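Local atomic coordinates of glycosyl hydrolase family 2, TIM barrel domain protein (Faecalibacterium prausnitzii A2-165, PDB entry 6ED2), a protein that probably hydrolyses beta-glucuronides, acting as a gut bacterial beta-glucuronidase of glycosyl hydrolase family 2. Residues L29-T34 / W201-P206; Y228-N233 / L277-H282; H517-W522 / R529-T534. All coordinates share one frame; numbering follows the deposited sequence.

Interaction 1 (L29-T34 / W201-P206)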
# COMPACT_ATOMS: atom_id res chain seq x y z
N LEU A 29 30.82 10.87 31.87
CA LEU A 29 29.60 11.33 32.53
C LEU A 29 28.75 12.19 31.60
O LEU A 29 29.26 13.03 30.85
CB LEU A 29 29.98 12.13 33.78
CG LEU A 29 30.66 11.32 34.89
CD1 LEU A 29 31.07 12.22 36.06
CD2 LEU A 29 29.73 10.20 35.34
N TYR A 30 27.45 11.98 31.64
CA TYR A 30 26.55 12.81 30.86
C TYR A 30 26.68 14.27 31.30
O TYR A 30 26.66 14.54 32.51
CB TYR A 30 25.10 12.34 31.01
CG TYR A 30 24.21 12.95 29.97
CD1 TYR A 30 24.25 12.51 28.65
CD2 TYR A 30 23.37 14.01 30.28
CE1 TYR A 30 23.45 13.08 27.69
CE2 TYR A 30 22.57 14.58 29.31
CZ TYR A 30 22.61 14.11 28.03
OH TYR A 30 21.83 14.67 27.06
N PRO A 31 26.78 15.22 30.37
CA PRO A 31 26.98 16.62 30.76
C PRO A 31 25.80 17.14 31.56
O PRO A 31 24.64 16.84 31.27
CB PRO A 31 27.11 17.35 29.42
CG PRO A 31 27.46 16.30 28.43
CD PRO A 31 26.76 15.05 28.90
N ARG A 32 26.10 17.89 32.62
CA ARG A 32 25.09 18.36 33.55
C ARG A 32 25.36 19.82 33.91
O ARG A 32 26.51 20.24 34.04
CB ARG A 32 25.05 17.52 34.84
CG ARG A 32 24.66 16.05 34.67
CD ARG A 32 23.15 15.85 34.47
NE ARG A 32 22.81 14.43 34.41
CZ ARG A 32 21.76 13.94 33.74
NH1 ARG A 32 20.95 14.75 33.07
NH2 ARG A 32 21.53 12.63 33.75
N ALA A 33 24.28 20.60 34.03
CA ALA A 33 24.35 21.90 34.68
C ALA A 33 24.22 21.68 36.18
O ALA A 33 23.31 20.98 36.64
CB ALA A 33 23.23 22.82 34.17
N THR A 34 25.15 22.24 36.95
CA THR A 34 25.17 22.05 38.39
C THR A 34 25.57 23.36 39.06
O THR A 34 25.88 24.35 38.40
CB THR A 34 26.15 20.93 38.81
OG1 THR A 34 27.50 21.40 38.68
CG2 THR A 34 25.97 19.67 37.95
N TRP A 201 27.82 19.69 23.04
CA TRP A 201 27.69 20.52 24.23
C TRP A 201 28.94 21.36 24.45
O TRP A 201 30.07 20.92 24.21
CB TRP A 201 27.46 19.72 25.51
CG TRP A 201 26.33 18.78 25.48
CD1 TRP A 201 26.37 17.46 25.14
CD2 TRP A 201 24.97 19.06 25.83
NE1 TRP A 201 25.12 16.90 25.27
CE2 TRP A 201 24.24 17.86 25.69
CE3 TRP A 201 24.29 20.22 26.24
CZ2 TRP A 201 22.87 17.77 25.95
CZ3 TRP A 201 22.92 20.13 26.51
CH2 TRP A 201 22.23 18.92 26.35
N LEU A 202 28.71 22.56 24.96
CA LEU A 202 29.76 23.45 25.41
C LEU A 202 29.64 23.53 26.92
O LEU A 202 28.56 23.81 27.45
CB LEU A 202 29.63 24.83 24.76
CG LEU A 202 30.58 25.94 25.23
CD1 LEU A 202 32.00 25.67 24.79
CD2 LEU A 202 30.12 27.32 24.73
N MET A 203 30.74 23.24 27.61
CA MET A 203 30.73 23.12 29.06
C MET A 203 31.76 24.05 29.68
O MET A 203 32.83 24.26 29.12
CB MET A 203 31.02 21.67 29.48
CG MET A 203 29.99 20.65 28.98
SD MET A 203 30.42 18.94 29.39
CE MET A 203 31.82 18.69 28.33
N ALA A 204 31.42 24.60 30.85
CA ALA A 204 32.39 25.24 31.72
C ALA A 204 32.47 24.39 32.98
O ALA A 204 31.46 24.19 33.66
CB ALA A 204 32.01 26.68 32.05
N LEU A 205 33.66 23.83 33.25
CA LEU A 205 33.84 22.88 34.34
C LEU A 205 34.96 23.34 35.26
O LEU A 205 35.96 23.89 34.78
CB LEU A 205 34.16 21.48 33.80
CG LEU A 205 33.22 20.93 32.72
CD1 LEU A 205 33.80 19.68 32.11
CD2 LEU A 205 31.85 20.66 33.32
N PRO A 206 34.84 23.12 36.56
CA PRO A 206 35.97 23.43 37.46
C PRO A 206 37.19 22.61 37.07
O PRO A 206 37.09 21.47 36.59
CB PRO A 206 35.45 23.03 38.85
CG PRO A 206 33.97 22.86 38.70
CD PRO A 206 33.75 22.44 37.27

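Interaction 2 (Y228-N233 / L277-H282)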
# COMPACT_ATOMS: atom_id res chain seq x y z
N TYR A 228 29.97 2.81 46.62
CA TYR A 228 30.31 3.74 45.57
C TYR A 228 31.81 3.96 45.57
O TYR A 228 32.49 3.80 46.58
CB TYR A 228 29.56 5.08 45.76
CG TYR A 228 30.08 5.91 46.92
CD1 TYR A 228 31.19 6.72 46.78
CD2 TYR A 228 29.45 5.89 48.16
CE1 TYR A 228 31.67 7.47 47.82
CE2 TYR A 228 29.93 6.65 49.22
CZ TYR A 228 31.05 7.43 49.04
OH TYR A 228 31.56 8.20 50.07
N THR A 229 32.33 4.33 44.40
CA THR A 229 33.59 5.03 44.31
C THR A 229 33.35 6.33 43.55
O THR A 229 32.39 6.44 42.77
CB THR A 229 34.68 4.16 43.60
OG1 THR A 229 34.41 4.07 42.19
CG2 THR A 229 34.72 2.75 44.20
N VAL A 230 34.22 7.31 43.78
CA VAL A 230 34.27 8.54 43.01
C VAL A 230 35.71 8.78 42.59
O VAL A 230 36.63 8.70 43.41
CB VAL A 230 33.76 9.75 43.83
CG1 VAL A 230 33.90 11.05 43.01
CG2 VAL A 230 32.34 9.52 44.27
N SER A 231 35.92 9.11 41.32
CA SER A 231 37.23 9.49 40.81
C SER A 231 37.24 10.99 40.49
O SER A 231 36.45 11.45 39.66
CB SER A 231 37.57 8.68 39.56
OG SER A 231 37.59 7.29 39.86
N THR A 232 38.13 11.73 41.14
CA THR A 232 38.40 13.12 40.80
C THR A 232 39.83 13.25 40.31
O THR A 232 40.65 12.35 40.51
CB THR A 232 38.18 14.06 41.99
OG1 THR A 232 39.38 14.15 42.77
CG2 THR A 232 37.06 13.56 42.85
N ASN A 233 40.12 14.36 39.62
CA ASN A 233 41.47 14.68 39.18
C ASN A 233 42.23 15.55 40.19
O ASN A 233 43.16 16.27 39.81
CB ASN A 233 41.45 15.38 37.82
CG ASN A 233 40.74 16.75 37.87
OD1 ASN A 233 40.18 17.13 38.89
ND2 ASN A 233 40.74 17.46 36.74
N LEU A 277 21.30 11.64 43.11
CA LEU A 277 22.65 11.49 43.63
C LEU A 277 23.36 12.83 43.52
O LEU A 277 23.35 13.45 42.45
CB LEU A 277 23.40 10.40 42.85
CG LEU A 277 24.81 10.01 43.30
CD1 LEU A 277 24.78 9.39 44.69
CD2 LEU A 277 25.41 9.03 42.32
N VAL A 278 23.97 13.27 44.62
CA VAL A 278 24.71 14.53 44.66
C VAL A 278 26.15 14.22 45.06
O VAL A 278 26.40 13.80 46.20
CB VAL A 278 24.08 15.53 45.63
CG1 VAL A 278 24.87 16.84 45.64
CG2 VAL A 278 22.63 15.75 45.27
N ILE A 279 27.09 14.46 44.16
CA ILE A 279 28.51 14.27 44.43
C ILE A 279 29.19 15.63 44.44
O ILE A 279 29.16 16.35 43.44
CB ILE A 279 29.19 13.36 43.39
CG1 ILE A 279 28.42 12.05 43.19
CG2 ILE A 279 30.64 13.11 43.80
CD1 ILE A 279 28.91 11.29 41.97
N ARG A 280 29.88 15.95 45.54
CA ARG A 280 30.51 17.26 45.69
C ARG A 280 31.97 17.13 46.10
O ARG A 280 32.34 16.26 46.89
CB ARG A 280 29.75 18.11 46.72
CG ARG A 280 28.39 18.56 46.24
CD ARG A 280 27.75 19.54 47.21
NE ARG A 280 26.73 20.34 46.55
CZ ARG A 280 26.23 21.47 47.03
NH1 ARG A 280 26.66 21.95 48.20
NH2 ARG A 280 25.31 22.13 46.35
N ILE A 281 32.80 18.02 45.55
CA ILE A 281 34.16 18.25 46.02
C ILE A 281 34.17 19.55 46.81
O ILE A 281 33.55 20.54 46.39
CB ILE A 281 35.16 18.31 44.84
CG1 ILE A 281 35.07 17.05 43.98
CG2 ILE A 281 36.59 18.55 45.36
CD1 ILE A 281 35.88 17.14 42.69
N HIS A 282 34.86 19.56 47.95
CA HIS A 282 34.94 20.74 48.82
C HIS A 282 36.38 21.16 49.04
O HIS A 282 37.27 20.31 49.20
CB HIS A 282 34.30 20.49 50.17
CG HIS A 282 32.88 20.05 50.10
ND1 HIS A 282 31.82 20.94 50.15
CD2 HIS A 282 32.33 18.82 49.97
CE1 HIS A 282 30.69 20.27 50.06
NE2 HIS A 282 30.97 18.98 49.96

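Interaction 3 (H517-W522 / R529-T534)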
# COMPACT_ATOMS: atom_id res chain seq x y z
N HIS A 517 16.05 -29.85 16.42
CA HIS A 517 17.30 -30.59 16.36
C HIS A 517 18.46 -29.76 16.92
O HIS A 517 19.21 -30.23 17.78
CB HIS A 517 17.59 -31.03 14.92
CG HIS A 517 18.88 -31.77 14.76
ND1 HIS A 517 19.03 -33.09 15.15
CD2 HIS A 517 20.08 -31.38 14.30
CE1 HIS A 517 20.27 -33.48 14.91
NE2 HIS A 517 20.93 -32.46 14.39
N GLU A 518 18.60 -28.51 16.46
CA GLU A 518 19.69 -27.68 16.98
C GLU A 518 19.50 -27.37 18.46
O GLU A 518 20.48 -27.35 19.22
CB GLU A 518 19.82 -26.37 16.18
CG GLU A 518 21.15 -25.65 16.47
CD GLU A 518 21.24 -24.22 15.91
OE1 GLU A 518 20.55 -23.92 14.92
OE2 GLU A 518 22.04 -23.41 16.45
N MET A 519 18.27 -27.12 18.90
CA MET A 519 18.06 -26.81 20.30
C MET A 519 18.45 -27.98 21.20
O MET A 519 18.95 -27.76 22.31
CB MET A 519 16.60 -26.42 20.55
CG MET A 519 16.20 -25.10 19.89
SD MET A 519 17.41 -23.78 20.17
CE MET A 519 17.06 -23.40 21.87
N ASP A 520 18.24 -29.22 20.74
CA ASP A 520 18.71 -30.36 21.52
C ASP A 520 20.23 -30.32 21.69
O ASP A 520 20.74 -30.71 22.74
CB ASP A 520 18.29 -31.69 20.87
CG ASP A 520 16.77 -31.86 20.80
OD1 ASP A 520 16.03 -31.30 21.65
OD2 ASP A 520 16.30 -32.58 19.87
N GLY A 521 20.95 -29.84 20.67
CA GLY A 521 22.38 -29.61 20.82
C GLY A 521 22.70 -28.55 21.86
O GLY A 521 23.56 -28.75 22.72
N TRP A 522 22.01 -27.39 21.80
CA TRP A 522 22.25 -26.34 22.79
C TRP A 522 21.95 -26.83 24.20
O TRP A 522 22.64 -26.45 25.16
CB TRP A 522 21.43 -25.08 22.46
CG TRP A 522 22.02 -24.37 21.33
CD1 TRP A 522 21.53 -24.30 20.06
CD2 TRP A 522 23.28 -23.68 21.32
NE1 TRP A 522 22.41 -23.61 19.26
CE2 TRP A 522 23.48 -23.21 20.01
CE3 TRP A 522 24.24 -23.42 22.30
CZ2 TRP A 522 24.62 -22.49 19.64
CZ3 TRP A 522 25.37 -22.69 21.94
CH2 TRP A 522 25.55 -22.24 20.62
N ARG A 529 23.25 -22.70 31.98
CA ARG A 529 23.18 -21.31 31.55
C ARG A 529 21.83 -20.99 30.89
O ARG A 529 21.31 -21.80 30.12
CB ARG A 529 24.30 -20.99 30.57
CG ARG A 529 25.69 -20.89 31.20
CD ARG A 529 26.79 -20.71 30.15
NE ARG A 529 26.88 -21.84 29.22
CZ ARG A 529 27.47 -21.77 28.03
NH1 ARG A 529 28.00 -20.62 27.59
NH2 ARG A 529 27.52 -22.84 27.25
N PRO A 530 21.25 -19.81 31.16
CA PRO A 530 20.11 -19.35 30.35
C PRO A 530 20.50 -19.19 28.89
O PRO A 530 21.64 -18.88 28.54
CB PRO A 530 19.73 -18.00 30.97
CG PRO A 530 20.48 -17.90 32.26
CD PRO A 530 21.67 -18.82 32.16
N LEU A 531 19.53 -19.44 28.02
CA LEU A 531 19.63 -19.09 26.61
C LEU A 531 18.49 -18.13 26.29
O LEU A 531 17.37 -18.29 26.79
CB LEU A 531 19.56 -20.34 25.73
CG LEU A 531 19.81 -20.19 24.22
CD1 LEU A 531 20.55 -21.44 23.65
CD2 LEU A 531 18.50 -19.94 23.49
N ILE A 532 18.79 -17.11 25.48
CA ILE A 532 17.77 -16.22 24.96
C ILE A 532 17.93 -16.13 23.46
O ILE A 532 18.99 -16.43 22.89
CB ILE A 532 17.83 -14.81 25.57
CG1 ILE A 532 19.02 -14.02 25.02
CG2 ILE A 532 17.86 -14.86 27.07
CD1 ILE A 532 18.97 -12.56 25.45
N PHE A 533 16.86 -15.71 22.81
CA PHE A 533 16.90 -15.40 21.39
C PHE A 533 16.99 -13.89 21.22
O PHE A 533 16.20 -13.14 21.81
CB PHE A 533 15.70 -16.00 20.67
CG PHE A 533 15.78 -17.50 20.56
CD1 PHE A 533 16.36 -18.09 19.45
CD2 PHE A 533 15.34 -18.31 21.60
CE1 PHE A 533 16.47 -19.48 19.37
CE2 PHE A 533 15.43 -19.70 21.52
CZ PHE A 533 16.00 -20.28 20.42
N THR A 534 17.99 -13.45 20.48
CA THR A 534 18.17 -12.04 20.24
C THR A 534 17.78 -11.62 18.83
O THR A 534 17.69 -10.42 18.57
CB THR A 534 19.64 -11.64 20.51
OG1 THR A 534 20.50 -12.67 20.01
CG2 THR A 534 19.87 -11.47 22.01

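Interaction 1 (L29-T34 / W201-P206)
One face of the Trp-201 indole carries the ring of Pro-31, and the hydroxyl of Tyr-30 meets the six-membered part of the same indole obliquely. The phenol of Tyr-30 has Pro-31 CD over one face, 3.4 Å above the plane and shifted toward the rim. The guanidinium of Arg-32 in turn lies with Tyr-30 CD2 over its centre. The contact joins the segment leading into strand 38-51 to strand 200-205 of the sugar-binding domain. This domain is a beta sandwich of the jelly-roll type in family 2 enzymes.

Pro-31 is the wedge of the contact. Its CG makes a CH-pi contact with Trp-201. Pro-31 CG lies 4.0 Å from the centroid of the Trp-201 five-membered ring, 25° off its normal, over the face. Its closest ring atom is CD1, with Pro-31 CG to Trp-201 CD1 at 3.7 Å. The two side chains cross at about a right angle. The pyrrolidine meets the indole through its CG corner. The next inward-facing residue of the strand, Met-203, continues this apolar surface. Its chi2 is extended (176°) and carries SD out to Pro-31; the bend at chi3, -69°, turns only CE aside. Leu-39 and Arg-113, on the flanking strands 38-51 and 109-114, touch Pro-31, Trp-201 and Met-203 as well.

Tyr-30 closes the contact at the indole CZ2 corner. Tyr-30 OH lies 3.5 Å from Trp-201 CZ2. This hydroxyl is hydrogen-bonded to Glu-362 OE2, and it only touches the indole. A further apolar contact holds the proline from the strand side: Pro-31 CB is 3.7 Å from Met-203 SD.

Interaction 2 (Y228-N233 / L277-H282)
Val-230 faces Ile-279 and Thr-232 faces Ile-281 across two strands that run in the same general direction, with CA atoms 8.2 Å apart in the first pair and 8.5 Å in the second. The strands belong to two different sheets and meet through side chains, and the contact between the segments is apolar. It lies inside the family 2 domain with an immunoglobulin-like beta sandwich.

Val-230 and Ile-279 lie alongside one another, pointing opposite ways. Both valine methyls rest on one isoleucine branch: Val-230 CG1 is 3.9 Å and Val-230 CG2 4.0 Å from Ile-279 CG2. Thr-232 and Ile-281 meet tip to tip, with Thr-232 CG2 3.8 Å from Ile-281 CD1. The threonine turns its methyl to Ile-281 with CG2 anti to the carbonyl carbon, while OG1 is hydrogen-bonded to Gly-234 N.

A bound magnesium ion lies about 6 Å from the side chain of Ile-279; Thr-239 and Glu-241 belong to its site. Strand 223-232 is the middle strand of a three-stranded sheet. Strand 275-283 lies in the four-stranded sheet opposite, between 238-244 and 286-295. Val-210 and Tyr-213 of strand 210-219 also touch Ile-279.

Interaction 3 (H517-W522 / R529-T534)
Met-519 brings its sulfur to the edge of the Phe-533 ring, a Met-aromatic contact between helix and strand. Met-519 SD lies 5.1 Å from the centroid of the Phe-533 ring, 79° off its normal. The methyl goes with it, with Met-519 CE 3.6 Å from Phe-533 CZ. The methionine chain is bent at chi2, -47°, and again at chi3, which brings CE also to Leu-531 CD2.

Helix 508-525 here packs on strand 531-535, within a beta-alpha-beta crossover of the TIM barrel that starts from strand 492-495. The axes of the segments 517-522 and 531-534 pass 11.9 Å apart. Leu-531 fits between the two helix residues: its CD2 turns to Met-519, and Leu-531 CD1 lies 3.9 Å from Trp-522 CB, with the two side chains crossing at about a right angle. Phe-533 also stacks with Phe-568.

Within the helix, Trp-522 NE1 gives a nearly straight bond to Glu-518 OE2, 2.8 Å at 170°. OE2 lies in the indole plane; the N-H comes to its anti side, tilted out of the carboxylate plane. Replacing Trp-522 by an alanine would probably leave Glu-518 OE2 without its indole donor and open a gap beside Leu-531 CD1. The buried carboxylate is held by the indole and Arg-496 at OE2 and by Tyr-498 at OE1, while apolar carbons and the sulfur carry the contact with the strand.

Interactions 1 and 2 are neighbours, with centres about 15 Å apart. Interaction 3 lies in the barrel; its centre lies about 45 Å from that of interaction 1 and about 43 Å from that of interaction 2. Interactions 2 and 3 are buried; interaction 1 is only partly so. They hold different elements, but 29-34 touches strand 286-295, the sheet partner of the strand that carries 277-282. Chemistry follows place. A loop meets a strand through a proline and aromatic rings. Two sheets of a sandwich meet through branched aliphatic chains and a threonine methyl. A helix meets a barrel strand through methionine sulfur and methyl, tryptophan, leucine and phenylalanine.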